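Local coordinates for putative O-acetylhomoserine (Thiol)-lyase (PDB 4OC9), which probably uses pyridoxal 5'-phosphate to make sulfur amino acids by transferring the aminocarboxypropyl group of O-acetylhomoserine to a thiol, at residues L95-S98 / G99-V102; H352-R355 / I356-T360. All coordinates share one frame; numbering follows the deposited sequence. Where two conformers were deposited one is given.

Interaction 1. Residues L95-S98 / G99-V102; sequences LASS and GDNV
Asp100 OD2 is gripped twice by Ser97, three residues back around a type II beta turn that runs from Ser97 to Asp100. The stronger of the two bonds comes from the backbone: Ser97 N lies 3.2 Å from Asp100 OD2, and its N-H points almost straight at the oxygen, at 168°. It approaches on the anti side of the carboxylate, tilted out of that plane by 33°. Ser97 OG adds a weak bond to the same Asp100 OD2 at 3.4 Å; with chi1 at 57° the hydroxyl stands between the backbone N and the carbonyl carbon, which brings it over on the side of the aspartate. The turn itself is closed in the other direction, by Asp100 N donating to Ser97 O at 3.0 Å. Main chain and side chain of Asp100 therefore both hold Ser97, which probably restrains the rotation of the carboxylate. Gly99, at the third position of the turn, has a positive phi, as is usual there in type II turns. Next to the polar pair, Ala96 CB rests on Val102 CG1 at 3.8 Å and also on Asp100 CB. The turn carries the chain from helix 84-93 into strand 101-105, which runs between the parallel strands 146-152 and 126-130, while Ser97 and Ser98 pack on Asn122 and Gly124 of the second subunit.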
# COMPACT_ATOMS: atom_id res chain seq x y z
N LEU D 95 0.72 33.09 -5.66
CA LEU D 95 0.53 34.31 -6.43
C LEU D 95 0.04 35.52 -5.63
O LEU D 95 0.46 36.64 -5.90
CB LEU D 95 -0.48 34.05 -7.55
CG LEU D 95 -0.08 33.00 -8.58
CD1 LEU D 95 -1.23 32.68 -9.51
CD2 LEU D 95 1.16 33.44 -9.35
N ALA D 96 -0.83 35.28 -4.65
CA ALA D 96 -1.37 36.35 -3.83
C ALA D 96 -1.03 36.18 -2.36
O ALA D 96 -0.96 35.07 -1.83
CB ALA D 96 -2.88 36.40 -3.98
N SER D 97 -0.83 37.32 -1.70
CA SER D 97 -0.52 37.38 -0.28
C SER D 97 -1.44 38.42 0.35
O SER D 97 -2.22 39.08 -0.35
CB SER D 97 0.96 37.67 -0.04
OG SER D 97 1.33 38.88 -0.66
N SER D 98 -1.36 38.57 1.66
CA SER D 98 -2.20 39.52 2.36
C SER D 98 -2.25 40.92 1.67
O SER D 98 -1.22 41.51 1.32
CB SER D 98 -1.76 39.64 3.82
OG SER D 98 -2.69 40.42 4.54
N GLY D 99 -3.46 41.43 1.49
CA GLY D 99 -3.68 42.73 0.86
C GLY D 99 -3.97 42.63 -0.63
O GLY D 99 -4.34 43.61 -1.26
N ASP D 100 -3.77 41.47 -1.22
CA ASP D 100 -4.02 41.30 -2.63
C ASP D 100 -5.43 40.73 -2.85
O ASP D 100 -6.15 40.41 -1.90
CB ASP D 100 -2.97 40.34 -3.23
CG ASP D 100 -1.55 40.89 -3.16
OD1 ASP D 100 -1.40 42.12 -3.07
OD2 ASP D 100 -0.58 40.07 -3.23
N ASN D 101 -5.82 40.61 -4.11
CA ASN D 101 -7.10 40.04 -4.43
C ASN D 101 -6.95 39.09 -5.61
O ASN D 101 -5.94 39.12 -6.34
CB ASN D 101 -8.14 41.14 -4.71
CG ASN D 101 -7.86 41.92 -5.96
OD1 ASN D 101 -8.16 41.47 -7.06
ND2 ASN D 101 -7.46 43.16 -5.79
N VAL D 102 -7.94 38.22 -5.75
CA VAL D 102 -7.94 37.26 -6.84
C VAL D 102 -9.31 37.28 -7.44
O VAL D 102 -10.31 37.43 -6.72
CB VAL D 102 -7.60 35.80 -6.40
CG1 VAL D 102 -6.19 35.73 -5.81
CG2 VAL D 102 -8.61 35.28 -5.38

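Interaction 2. Residues H352-R355 / I356-T360; sequences HARR and ICDKT
Ile356 lies one helical turn on from His352 and lays its CD1 methyl over a face of the imidazole. The methyl stands 3.9 Å from the ring centroid and 19° off the ring normal, a CH-pi contact displaced somewhat toward the rim, with His352 CE1 the nearest ring atom. Ile356 can reach it because CG1 sits beside its own backbone N (chi1 -68°), and the chain then runs extended to CD1. The ring is held from outside the pair: ND1 accepts from Lys348 N, and NE2 donates to Ile422 O of helix 411-422. In the backbone of the same turn, Ile356 N donates to His352 O at 3.0 Å.

Arg355 bends back at chi3, and its guanidinium lies with one face over His352 CA, while NE forms a salt bridge to the terminal carboxylate oxygen of Ser424. On another side of the helix, Arg354 NH2 and Asp358 OD2 make a long salt bridge of 3.6 Å. Here the carboxylate oxygen sits above the guanidinium face, the two planes being 78° apart, and no N-H points at it. Asp358 OD1 has a firmer partner in Leu38 N of the second subunit. The two i to i+4 pairs thus differ in chemistry: His352 and Ile356 form a CH-pi pair buried between helix 411-422 and strands 375-377 and 401-405, whereas Arg354 and Asp358 probably contribute electrostatics rather than a directed bond.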
# COMPACT_ATOMS: atom_id res chain seq x y z
N HIS D 352 -39.34 14.96 -6.00
CA HIS D 352 -39.02 14.01 -7.06
C HIS D 352 -37.51 13.75 -7.07
O HIS D 352 -37.08 12.61 -7.14
CB HIS D 352 -39.58 14.48 -8.40
CG HIS D 352 -39.39 13.50 -9.53
ND1 HIS D 352 -38.80 13.85 -10.73
CD2 HIS D 352 -39.64 12.17 -9.61
CE1 HIS D 352 -38.78 12.80 -11.54
NE2 HIS D 352 -39.26 11.76 -10.87
N ALA D 353 -36.73 14.81 -6.92
CA ALA D 353 -35.26 14.71 -6.89
C ALA D 353 -34.77 13.81 -5.74
O ALA D 353 -33.80 13.07 -5.87
CB ALA D 353 -34.65 16.07 -6.74
N ARG D 354 -35.50 13.87 -4.64
CA ARG D 354 -35.19 13.12 -3.47
C ARG D 354 -35.59 11.64 -3.69
O ARG D 354 -34.85 10.72 -3.31
CB ARG D 354 -35.96 13.76 -2.32
CG ARG D 354 -35.50 13.56 -0.91
CD ARG D 354 -36.46 14.26 0.07
NE ARG D 354 -36.32 13.51 1.33
CZ ARG D 354 -36.88 12.31 1.58
NH1 ARG D 354 -36.71 11.69 2.76
NH2 ARG D 354 -37.61 11.69 0.65
N ARG D 355 -36.75 11.37 -4.30
CA ARG D 355 -37.13 9.96 -4.53
C ARG D 355 -36.12 9.28 -5.42
O ARG D 355 -35.82 8.11 -5.22
CB ARG D 355 -38.53 9.76 -5.14
CG ARG D 355 -39.68 10.04 -4.19
CD ARG D 355 -41.03 9.61 -4.78
NE ARG D 355 -41.32 10.24 -6.08
CZ ARG D 355 -41.84 11.46 -6.24
NH1 ARG D 355 -42.08 12.24 -5.20
NH2 ARG D 355 -42.07 11.92 -7.46
N ILE D 356 -35.66 10.01 -6.42
CA ILE D 356 -34.68 9.50 -7.35
C ILE D 356 -33.42 9.10 -6.60
O ILE D 356 -32.95 7.98 -6.76
CB ILE D 356 -34.35 10.53 -8.45
CG1 ILE D 356 -35.57 10.74 -9.36
CG2 ILE D 356 -33.22 10.02 -9.33
CD1 ILE D 356 -35.40 11.84 -10.37
N CYS D 357 -32.87 10.02 -5.82
CA CYS D 357 -31.66 9.71 -5.04
C CYS D 357 -31.84 8.52 -4.10
O CYS D 357 -30.91 7.74 -3.91
CB CYS D 357 -31.23 10.87 -4.19
SG CYS D 357 -30.69 12.28 -5.12
N ASP D 358 -33.04 8.34 -3.57
CA ASP D 358 -33.32 7.23 -2.68
C ASP D 358 -33.67 5.89 -3.39
O ASP D 358 -33.69 4.83 -2.74
CB ASP D 358 -34.45 7.64 -1.69
CG ASP D 358 -34.03 8.82 -0.73
OD1 ASP D 358 -32.85 9.24 -0.66
OD2 ASP D 358 -34.90 9.34 0.00
N LYS D 359 -33.90 5.94 -4.70
CA LYS D 359 -34.27 4.74 -5.49
C LYS D 359 -33.24 4.07 -6.36
O LYS D 359 -33.46 2.93 -6.79
CB LYS D 359 -35.09 5.11 -6.71
CG LYS D 359 -36.07 4.03 -7.06
CD LYS D 359 -37.37 4.15 -6.28
CE LYS D 359 -38.38 3.04 -6.68
NZ LYS D 359 -38.01 1.75 -6.06
N THR D 360 -32.24 4.82 -6.80
CA THR D 360 -31.23 4.25 -7.67
C THR D 360 -30.50 3.12 -7.00
O THR D 360 -30.25 3.17 -5.82
CB THR D 360 -30.19 5.25 -8.17
OG1 THR D 360 -29.61 5.92 -7.07
CG2 THR D 360 -30.81 6.26 -9.12

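Overall arrangement
Interactions 1 and 2 are separate local contacts, following each other along the chain, with centres 43 Å apart and nearest atoms about 32 Å apart. Interaction 1 leads into strand 101-105 of the seven-stranded mixed sheet, whereas interaction 2 lies on helix 350-359, packed against the five-stranded mixed sheet. Their centres lie about 21 Å and 29 Å from that of the chain, and neither contains Lys206, the predicted pyridoxal phosphate lysine. What they share is the second subunit: the turn at 95-102 meets it around Asn122 and Gly124, and helix 350-359 around Leu38, so both lie at subunit contacts in the four-chain assembly.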